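Local coordinates for protein cycloalternan-forming enzyme (Listeria monocytogenes serovar 1/2a, PDB 5F7U) that belongs to glycoside hydrolase family 31, combining a TIM barrel with flanking beta domains and a family 6 carbohydrate-binding module, and binds glycans at several sites, at residues W599-S605 with W630-T636; F607-Q611 with I751-G755; L614-L618 with D737-M741. The protein carries 1 engineered substitution. One frame throughout, in Å; residues are numbered along the deposited sequence.

Contact 1. Residues W599-S605 with W630-T636; sequences WSGDQTS and WDMAGFT. With GLC (alpha-D-glucopyranose), chain F; GLC (alpha-D-glucopyranose), chain B.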
loop_
_atom_site.group_PDB
_atom_site.type_symbol
_atom_site.label_atom_id
_atom_site.label_comp_id
_atom_site.label_asym_id
_atom_site.label_seq_id
_atom_site.Cartn_x
_atom_site.Cartn_y
_atom_site.Cartn_z
ATOM N N TRP A 599 -6.638 -3.528 -4.827
ATOM C CA TRP A 599 -6.093 -4.874 -4.521
ATOM C C TRP A 599 -4.959 -5.240 -5.457
ATOM O O TRP A 599 -4.868 -4.696 -6.552
ATOM C CB TRP A 599 -7.188 -5.956 -4.464
ATOM C CG TRP A 599 -7.430 -6.712 -5.739
ATOM C CD1 TRP A 599 -6.958 -7.949 -6.044
ATOM C CD2 TRP A 599 -8.220 -6.289 -6.872
ATOM N NE1 TRP A 599 -7.413 -8.339 -7.287
ATOM C CE2 TRP A 599 -8.177 -7.342 -7.822
ATOM C CE3 TRP A 599 -8.973 -5.142 -7.163
ATOM C CZ2 TRP A 599 -8.840 -7.277 -9.067
ATOM C CZ3 TRP A 599 -9.660 -5.076 -8.386
ATOM C CH2 TRP A 599 -9.561 -6.142 -9.340
ATOM N N SER A 600 -4.080 -6.138 -5.000
ATOM C CA SER A 600 -2.818 -6.439 -5.686
ATOM C C SER A 600 -2.941 -7.318 -6.939
ATOM O O SER A 600 -1.935 -7.708 -7.534
ATOM C CB SER A 600 -1.831 -7.029 -4.675
ATOM O OG SER A 600 -2.256 -8.332 -4.296
ATOM N N GLY A 601 -4.167 -7.608 -7.370
ATOM C CA GLY A 601 -4.358 -8.285 -8.650
ATOM C C GLY A 601 -4.201 -9.792 -8.620
ATOM O O GLY A 601 -4.481 -10.438 -7.612
ATOM N N ASP A 602 -3.748 -10.356 -9.742
ATOM C CA ASP A 602 -3.959 -11.780 -10.025
ATOM C C ASP A 602 -2.696 -12.538 -9.695
ATOM O O ASP A 602 -1.702 -12.420 -10.421
ATOM C CB ASP A 602 -4.285 -11.983 -11.512
ATOM C CG ASP A 602 -5.588 -11.296 -11.943
ATOM O OD1 ASP A 602 -6.454 -11.015 -11.100
ATOM O OD2 ASP A 602 -5.742 -11.025 -13.155
ATOM N N GLN A 603 -2.746 -13.303 -8.607
ATOM C CA GLN A 603 -1.576 -14.026 -8.097
ATOM C C GLN A 603 -1.901 -15.484 -7.776
ATOM O O GLN A 603 -3.057 -15.865 -7.581
ATOM C CB GLN A 603 -0.977 -13.311 -6.873
ATOM C CG GLN A 603 -0.638 -11.845 -7.147
ATOM C CD GLN A 603 0.006 -11.172 -5.960
ATOM O OE1 GLN A 603 -0.671 -10.478 -5.204
ATOM N NE2 GLN A 603 1.298 -11.438 -5.741
ATOM N N THR A 604 -0.874 -16.311 -7.711
ATOM C CA THR A 604 -1.085 -17.740 -7.428
ATOM C C THR A 604 -1.032 -18.057 -5.936
ATOM O O THR A 604 -0.500 -17.287 -5.128
ATOM C CB THR A 604 -0.067 -18.634 -8.147
ATOM O OG1 THR A 604 1.248 -18.181 -7.829
ATOM C CG2 THR A 604 -0.251 -18.600 -9.657
ATOM N N SER A 605 -1.580 -19.212 -5.580
ATOM C CA SER A 605 -1.615 -19.662 -4.177
ATOM C C SER A 605 -0.286 -20.293 -3.776
ATOM O O SER A 605 -0.187 -21.513 -3.547
ATOM C CB SER A 605 -2.793 -20.615 -3.954
ATOM O OG SER A 605 -4.010 -19.888 -4.106
ATOM N N TRP A 630 -5.370 -7.623 -0.818
ATOM C CA TRP A 630 -4.878 -8.689 -1.691
ATOM C C TRP A 630 -5.848 -9.853 -1.592
ATOM O O TRP A 630 -6.640 -9.915 -0.643
ATOM C CB TRP A 630 -3.441 -9.100 -1.312
ATOM C CG TRP A 630 -3.301 -9.765 0.053
ATOM C CD1 TRP A 630 -3.667 -9.236 1.279
ATOM C CD2 TRP A 630 -2.737 -11.049 0.326
ATOM N NE1 TRP A 630 -3.384 -10.137 2.289
ATOM C CE2 TRP A 630 -2.800 -11.249 1.740
ATOM C CE3 TRP A 630 -2.170 -12.049 -0.477
ATOM C CZ2 TRP A 630 -2.335 -12.434 2.363
ATOM C CZ3 TRP A 630 -1.681 -13.232 0.148
ATOM C CH2 TRP A 630 -1.782 -13.405 1.551
ATOM N N ASP A 631 -5.810 -10.756 -2.577
ATOM C CA ASP A 631 -6.575 -11.998 -2.494
ATOM C C ASP A 631 -5.830 -12.925 -1.526
ATOM O O ASP A 631 -4.821 -13.503 -1.909
ATOM C CB ASP A 631 -6.669 -12.682 -3.883
ATOM C CG ASP A 631 -7.280 -11.782 -4.973
ATOM O OD1 ASP A 631 -8.052 -10.865 -4.675
ATOM O OD2 ASP A 631 -6.988 -12.023 -6.164
ATOM N N MET A 632 -6.293 -13.034 -0.279
ATOM C CA MET A 632 -5.529 -13.776 0.734
ATOM C C MET A 632 -5.307 -15.220 0.278
ATOM O O MET A 632 -6.240 -15.885 -0.188
ATOM C CB MET A 632 -6.180 -13.691 2.128
ATOM C CG MET A 632 -7.632 -14.128 2.202
ATOM S SD MET A 632 -8.056 -14.607 3.893
ATOM C CE MET A 632 -7.435 -16.275 3.839
ATOM N N ALA A 633 -4.051 -15.661 0.360
ATOM C CA ALA A 633 -3.632 -17.009 -0.068
ATOM C C ALA A 633 -3.687 -17.268 -1.569
ATOM O O ALA A 633 -3.534 -18.408 -1.971
ATOM C CB ALA A 633 -4.369 -18.109 0.714
ATOM N N GLY A 634 -3.880 -16.217 -2.376
ATOM C CA GLY A 634 -3.867 -16.315 -3.860
ATOM C C GLY A 634 -5.221 -16.740 -4.397
ATOM O O GLY A 634 -5.952 -17.472 -3.726
ATOM N N PHE A 635 -5.571 -16.293 -5.606
ATOM C CA PHE A 635 -6.923 -16.579 -6.116
ATOM C C PHE A 635 -6.957 -17.718 -7.141
ATOM O O PHE A 635 -8.030 -18.182 -7.528
ATOM C CB PHE A 635 -7.633 -15.305 -6.610
ATOM C CG PHE A 635 -7.424 -14.963 -8.082
ATOM C CD1 PHE A 635 -6.168 -15.071 -8.722
ATOM C CD2 PHE A 635 -8.501 -14.460 -8.822
ATOM C CE1 PHE A 635 -6.034 -14.739 -10.081
ATOM C CE2 PHE A 635 -8.356 -14.099 -10.172
ATOM C CZ PHE A 635 -7.125 -14.248 -10.799
ATOM N N THR A 636 -5.779 -18.162 -7.565
ATOM C CA THR A 636 -5.683 -19.196 -8.603
ATOM C C THR A 636 -4.452 -20.078 -8.390
ATOM O O THR A 636 -3.678 -19.848 -7.478
ATOM C CB THR A 636 -5.695 -18.568 -10.023
ATOM O OG1 THR A 636 -5.994 -19.595 -10.987
ATOM C CG2 THR A 636 -4.389 -17.860 -10.359
HETATM C C1 GLC F . -9.673 -10.053 -13.508
HETATM C C2 GLC F . -9.514 -9.764 -11.999
HETATM C C3 GLC F . -9.969 -10.937 -11.109
HETATM C C4 GLC F . -11.391 -11.379 -11.492
HETATM C C5 GLC F . -11.555 -11.491 -13.014
HETATM C C6 GLC F . -12.985 -11.767 -13.452
HETATM O O2 GLC F . -8.193 -9.288 -11.719
HETATM O O3 GLC F . -9.958 -10.575 -9.716
HETATM O O4 GLC F . -11.693 -12.648 -10.883
HETATM O O5 GLC F . -11.067 -10.342 -13.738
HETATM O O6 GLC F . -12.923 -12.028 -14.868
HETATM C C1 GLC B . -7.112 -12.492 -17.628
HETATM C C2 GLC B . -7.351 -10.983 -17.491
HETATM C C3 GLC B . -7.493 -10.564 -16.021
HETATM C C4 GLC B . -8.638 -11.328 -15.343
HETATM C C5 GLC B . -8.360 -12.838 -15.535
HETATM C C6 GLC B . -9.466 -13.735 -15.000
HETATM O O1 GLC B . -5.793 -12.829 -17.175
HETATM O O2 GLC B . -6.257 -10.282 -18.083
HETATM O O3 GLC B . -7.683 -9.152 -15.950
HETATM O O4 GLC B . -8.707 -11.048 -13.925
HETATM O O5 GLC B . -8.098 -13.245 -16.897
HETATM O O6 GLC B . -8.919 -14.283 -13.803
HETATM O O HOH W 1 -7.635 -10.939 -8.591
HETATM O O HOH W 2 -4.201 -10.207 -4.825
HETATM O O HOH W 3 -4.607 -13.566 -6.350
#
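Asp602 and Phe635 meet with their flat groups nearly parallel, carboxylate and ring planes 13° apart, beside two bound alpha-D-glucopyranose units. Asp602 OD1 lies 3.3 Å from Phe635 CZ, and Asp602 CB rests against the same part of the ring. With CG set beside its own backbone N (chi1 -63°), the Asp602 carboxylate extends to the sugars, where O2 of the chain F glucopyranose donates to OD1 over a short 2.5 Å. Phe635 reaches the same sugar through CE2, 3.7 Å from C3. Another part of its rim has Gln603 O in the ring plane, and that oxygen also accepts a hydrogen bond from Phe635 N.

Trp599 and Asp631 form the second pair, their planes 31° apart and Asp631 OD1 3.4 Å from Trp599 CD1. OD1 only touches that carbon and takes its hydrogen bond from Gln659, while OD2 turns to waters 1 and 3. Farther down the chain, Ser605 OG gives its proton to a lone pair of Ala633 O at 2.6 Å, in the carbonyl plane, gripping the type II turn from Asp631 to Gly634; Arg673 also bonds this hydroxyl.

Both segments run on from neighbouring parallel strands, 597-599 and 628-631, and the sugars lie at the C-terminal ends of the strands, where TIM barrels carry their active sites. Water 1 takes the proton of Trp599 NE1 at 2.9 Å and lies within bonding distance of Asp602, Asp631 and the sugar's O3. It is thus placed to link first-shell Asp602 to second-shell Asp631, though it cannot donate to every acceptor round it.

Contact 2. Residues F607-Q611 with I751-G755; sequences FDSFQ and IVQEG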
loop_
_atom_site.group_PDB
_atom_site.type_symbol
_atom_site.label_atom_id
_atom_site.label_comp_id
_atom_site.label_asym_id
_atom_site.label_seq_id
_atom_site.Cartn_x
_atom_site.Cartn_y
_atom_site.Cartn_z
ATOM N N PHE A 607 3.664 -19.383 -1.473
ATOM C CA PHE A 607 4.394 -18.494 -0.566
ATOM C C PHE A 607 5.185 -17.432 -1.329
ATOM O O PHE A 607 5.273 -16.291 -0.884
ATOM C CB PHE A 607 5.283 -19.296 0.386
ATOM C CG PHE A 607 4.568 -19.762 1.616
ATOM C CD1 PHE A 607 4.385 -18.895 2.688
ATOM C CD2 PHE A 607 4.052 -21.063 1.708
ATOM C CE1 PHE A 607 3.724 -19.311 3.838
ATOM C CE2 PHE A 607 3.386 -21.490 2.867
ATOM C CZ PHE A 607 3.225 -20.600 3.924
ATOM N N ASP A 608 5.745 -17.790 -2.487
ATOM C CA ASP A 608 6.407 -16.776 -3.327
ATOM C C ASP A 608 5.444 -15.634 -3.692
ATOM O O ASP A 608 5.810 -14.442 -3.648
ATOM C CB ASP A 608 7.007 -17.428 -4.591
ATOM C CG ASP A 608 8.327 -18.151 -4.330
ATOM O OD1 ASP A 608 8.936 -18.021 -3.244
ATOM O OD2 ASP A 608 8.781 -18.881 -5.236
ATOM N N SER A 609 4.207 -15.981 -4.038
ATOM C CA SER A 609 3.219 -14.947 -4.360
ATOM C C SER A 609 2.856 -14.115 -3.130
ATOM O O SER A 609 2.705 -12.910 -3.238
ATOM C CB SER A 609 1.939 -15.533 -4.976
ATOM O OG SER A 609 2.271 -16.202 -6.193
ATOM N N PHE A 610 2.718 -14.782 -1.985
ATOM C CA PHE A 610 2.425 -14.111 -0.695
ATOM C C PHE A 610 3.521 -13.069 -0.450
ATOM O O PHE A 610 3.214 -11.906 -0.135
ATOM C CB PHE A 610 2.398 -15.199 0.388
ATOM C CG PHE A 610 2.016 -14.746 1.792
ATOM C CD1 PHE A 610 1.539 -13.468 2.095
ATOM C CD2 PHE A 610 2.091 -15.706 2.822
ATOM C CE1 PHE A 610 1.189 -13.133 3.407
ATOM C CE2 PHE A 610 1.735 -15.386 4.138
ATOM C CZ PHE A 610 1.273 -14.093 4.425
ATOM N N GLN A 611 4.787 -13.465 -0.633
ATOM C CA GLN A 611 5.905 -12.529 -0.474
ATOM C C GLN A 611 5.776 -11.335 -1.399
ATOM O O GLN A 611 5.996 -10.194 -0.965
ATOM C CB GLN A 611 7.245 -13.214 -0.696
ATOM C CG GLN A 611 7.574 -14.245 0.391
ATOM C CD GLN A 611 8.635 -15.242 -0.034
ATOM O OE1 GLN A 611 9.418 -14.974 -0.967
ATOM N NE2 GLN A 611 8.659 -16.410 0.622
ATOM N N ILE A 751 4.543 -14.723 8.891
ATOM C CA ILE A 751 5.466 -15.765 8.454
ATOM C C ILE A 751 5.134 -16.019 6.989
ATOM O O ILE A 751 4.057 -16.564 6.669
ATOM C CB ILE A 751 5.336 -17.062 9.300
ATOM C CG1 ILE A 751 5.961 -16.904 10.692
ATOM C CG2 ILE A 751 6.114 -18.202 8.638
ATOM C CD1 ILE A 751 5.196 -16.057 11.687
ATOM N N VAL A 752 6.043 -15.609 6.100
ATOM C CA VAL A 752 5.776 -15.691 4.651
ATOM C C VAL A 752 6.710 -16.685 3.964
ATOM O O VAL A 752 6.844 -16.683 2.733
ATOM C CB VAL A 752 5.860 -14.309 3.957
ATOM C CG1 VAL A 752 4.840 -13.350 4.572
ATOM C CG2 VAL A 752 7.270 -13.742 4.078
ATOM N N GLN A 753 7.335 -17.539 4.767
ATOM C CA GLN A 753 8.208 -18.600 4.247
ATOM C C GLN A 753 7.638 -19.956 4.586
ATOM O O GLN A 753 7.251 -20.210 5.721
ATOM C CB GLN A 753 9.609 -18.487 4.836
ATOM C CG GLN A 753 10.310 -17.177 4.497
ATOM C CD GLN A 753 11.636 -17.037 5.206
ATOM O OE1 GLN A 753 12.350 -18.025 5.404
ATOM N NE2 GLN A 753 11.978 -15.813 5.613
ATOM N N GLU A 754 7.567 -20.804 3.565
ATOM C CA GLU A 754 7.075 -22.170 3.698
ATOM C C GLU A 754 7.930 -22.970 4.689
ATOM O O GLU A 754 9.165 -22.933 4.631
ATOM C CB GLU A 754 7.084 -22.826 2.328
ATOM C CG GLU A 754 6.298 -24.133 2.219
ATOM C CD GLU A 754 6.376 -24.744 0.821
ATOM O OE1 GLU A 754 6.649 -24.028 -0.163
ATOM O OE2 GLU A 754 6.193 -25.967 0.683
ATOM N N GLY A 755 7.262 -23.672 5.603
ATOM C CA GLY A 755 7.922 -24.490 6.628
ATOM C C GLY A 755 8.527 -23.747 7.813
ATOM O O GLY A 755 9.078 -24.370 8.711
HETATM O O HOH W 4 4.260 -22.243 -1.761
#
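Phe607, in the first turn of helix 607-622, lays one face of its ring against the peptide joining Gln753 to Glu754, the Glu754 nitrogen lying above the rim. Beside that, CD2 of Phe607 is 3.6 Å from CB of Glu754, whose extended chain crosses the ring at about a right angle. CD1 approaches Val752 O to 3.3 Å. At the backbone, water 4 accepts from Phe607 N and gives only a weak bond to Glu754 OE1.

One turn on, Phe610 meets Val752 in a well-formed CH-pi contact. Its CG is anti to the backbone N (chi1 -176°), which presents the ring to the loop, and CG1 of Val752 stands 3.7 Å from the ring centroid, 13° off the normal. The other face of Phe610 meets the nearly parallel ring of Trp630, so the phenyl group is sandwiched between Trp630 of strand 628-631 and the loop.

Gln611 closes the series. Its extended side chain crosses Val752 at a slant, CG 3.7 Å from CG2, and NE2 donates to Val752 O at 2.8 Å with a nearly straight angle of 173°. The acceptor lies in the amide plane of Gln611, although the donor sits tilted from the plane of the carbonyl.

The contact joins a barrel helix to a loop of the C-terminal domain by unequal means. Val752 O receives a firm bond, whereas Ile751 O, in the ring plane at the edge of Phe607 and 3.6 Å from CE2 of Phe610, is buried without any polar partner. Across this contact it faces C-H groups of the two phenyl rings, whose weak polarity may offset part of the cost.

Contact 3. Residues L614-L618 with D737-M741; sequences LKAGL and DEQYM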
loop_
_atom_site.group_PDB
_atom_site.type_symbol
_atom_site.label_atom_id
_atom_site.label_comp_id
_atom_site.label_asym_id
_atom_site.label_seq_id
_atom_site.Cartn_x
_atom_site.Cartn_y
_atom_site.Cartn_z
ATOM N N LEU A 614 2.986 -8.900 -0.221
ATOM C CA LEU A 614 3.395 -8.028 0.874
ATOM C C LEU A 614 4.274 -6.866 0.356
ATOM O O LEU A 614 4.105 -5.717 0.777
ATOM C CB LEU A 614 4.043 -8.828 2.016
ATOM C CG LEU A 614 4.482 -8.087 3.281
ATOM C CD1 LEU A 614 3.395 -7.137 3.808
ATOM C CD2 LEU A 614 4.851 -9.121 4.332
ATOM N N LYS A 615 5.188 -7.163 -0.578
ATOM C CA LYS A 615 5.975 -6.083 -1.209
ATOM C C LYS A 615 5.087 -5.056 -1.903
ATOM O O LYS A 615 5.310 -3.815 -1.795
ATOM C CB LYS A 615 7.002 -6.674 -2.182
ATOM C CG LYS A 615 8.060 -7.505 -1.439
ATOM C CD LYS A 615 8.973 -8.217 -2.426
ATOM C CE LYS A 615 9.737 -9.337 -1.748
ATOM N NZ LYS A 615 10.614 -10.084 -2.727
ATOM N N ALA A 616 4.050 -5.555 -2.572
ATOM C CA ALA A 616 3.104 -4.697 -3.280
ATOM C C ALA A 616 2.364 -3.773 -2.305
ATOM O O ALA A 616 2.221 -2.586 -2.578
ATOM C CB ALA A 616 2.110 -5.546 -4.069
ATOM N N GLY A 617 1.915 -4.311 -1.161
ATOM C CA GLY A 617 1.224 -3.479 -0.153
ATOM C C GLY A 617 2.135 -2.446 0.491
ATOM O O GLY A 617 1.724 -1.300 0.718
ATOM N N LEU A 618 3.377 -2.836 0.755
ATOM C CA LEU A 618 4.315 -1.934 1.413
ATOM C C LEU A 618 4.781 -0.802 0.490
ATOM O O LEU A 618 4.909 0.343 0.917
ATOM C CB LEU A 618 5.529 -2.705 1.977
ATOM C CG LEU A 618 5.183 -3.697 3.101
ATOM C CD1 LEU A 618 6.415 -4.508 3.524
ATOM C CD2 LEU A 618 4.510 -3.018 4.311
ATOM N N ASP A 737 11.105 -6.659 4.514
ATOM C CA ASP A 737 9.891 -6.833 3.716
ATOM C C ASP A 737 8.998 -7.952 4.228
ATOM O O ASP A 737 8.068 -8.368 3.530
ATOM C CB ASP A 737 10.259 -7.028 2.232
ATOM C CG ASP A 737 11.179 -8.205 2.000
ATOM O OD1 ASP A 737 11.474 -8.984 2.953
ATOM O OD2 ASP A 737 11.678 -8.316 0.859
ATOM N N GLU A 738 9.274 -8.444 5.445
ATOM C CA GLU A 738 8.483 -9.513 6.045
ATOM C C GLU A 738 7.960 -9.131 7.427
ATOM O O GLU A 738 7.595 -9.988 8.245
ATOM C CB GLU A 738 9.261 -10.843 6.074
ATOM C CG GLU A 738 9.809 -11.259 4.713
ATOM C CD GLU A 738 10.447 -12.647 4.686
ATOM O OE1 GLU A 738 10.510 -13.334 5.730
ATOM O OE2 GLU A 738 10.853 -13.078 3.573
ATOM N N GLN A 739 7.897 -7.826 7.666
ATOM C CA GLN A 739 7.229 -7.269 8.845
ATOM C C GLN A 739 6.837 -5.845 8.500
ATOM O O GLN A 739 7.330 -5.284 7.509
ATOM C CB GLN A 739 8.141 -7.279 10.074
ATOM C CG GLN A 739 9.367 -6.365 9.959
ATOM C CD GLN A 739 10.258 -6.479 11.183
ATOM O OE1 GLN A 739 10.934 -7.480 11.372
ATOM N NE2 GLN A 739 10.261 -5.443 12.011
ATOM N N TYR A 740 5.990 -5.245 9.329
ATOM C CA TYR A 740 5.538 -3.883 9.061
ATOM C C TYR A 740 4.853 -3.293 10.263
ATOM O O TYR A 740 4.524 -4.009 11.227
ATOM C CB TYR A 740 4.563 -3.870 7.870
ATOM C CG TYR A 740 3.406 -4.833 7.969
ATOM C CD1 TYR A 740 2.212 -4.486 8.639
ATOM C CD2 TYR A 740 3.486 -6.106 7.366
ATOM C CE1 TYR A 740 1.133 -5.383 8.701
ATOM C CE2 TYR A 740 2.410 -7.002 7.425
ATOM C CZ TYR A 740 1.245 -6.631 8.089
ATOM O OH TYR A 740 0.177 -7.522 8.134
ATOM N N MET A 741 4.632 -1.983 10.217
ATOM C CA MET A 741 3.827 -1.321 11.245
ATOM C C MET A 741 2.389 -1.277 10.764
ATOM O O MET A 741 2.129 -1.088 9.564
ATOM C CB MET A 741 4.309 0.108 11.510
ATOM C CG MET A 741 5.723 0.219 12.082
ATOM S SD MET A 741 5.948 -0.629 13.658
ATOM C CE MET A 741 4.820 0.247 14.745
HETATM O O HOH W 5 12.227 -10.685 -0.145
#
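Leu614 carries CG opposite its main-chain nitrogen (chi1 -177°), while Tyr740 folds CG between the nitrogen and the carbonyl carbon (chi1 52°), and these two rotations bring CD1 of the leucine to 3.7 Å from CD2 of the tyrosine ring. The other branch of Leu614 turns to the loop backbone, CD2 lying 3.4 Å from Asp737 O. One turn later Leu618 meets Tyr740 at about a right angle, its CD2 3.7 Å from the tyrosine CB. The two leucines thus receive Tyr740 at different heights, one at the ring and the other at its root.

Lys615 and Asp737 run side by side, pointing the same way, at the more exposed border. Here the methylene CE touches Asp737 OD2 at 3.4 Å, whereas NZ stays 4.1 Å from that oxygen, too far for a salt bridge. Water 5 spans the gap, giving a 2.6 Å bond to Asp737 OD2 and taking only a weak one from NZ, which is also hydrogen-bonded to Asp258 O.

In the fold, helix 607-622 of the barrel lies against strand 740-742 of the C-terminal domain. That strand runs antiparallel between strands 720-721 and 746-748; Met720 touches both Leu618 and Tyr740, and the tyrosine hydroxyl bonds to Phe654 O, just beyond helix 642-653.

In the fold
Helix 607-622 is the element that unites the three contacts: it supplies one segment each to contacts 2 and 3, and it connects barrel strands 597-599 and 628-631, whose ends and following loops make contact 1. The centre of contact 1 lies about 13 Å from that of contact 2. The centre of contact 3 is about 15 Å from that of contact 1 and about 12 Å from that of contact 2. Along the chain contact 3 nests inside the loop closed by contact 2, while contact 1 interleaves with both. Thr604 to Ser609 and Gln753 to Glu738 are probable hydrogen bonds between neighbouring contacts. The sugar-binding end of the barrel is thereby connected, through one helix, to the C-terminal beta domain.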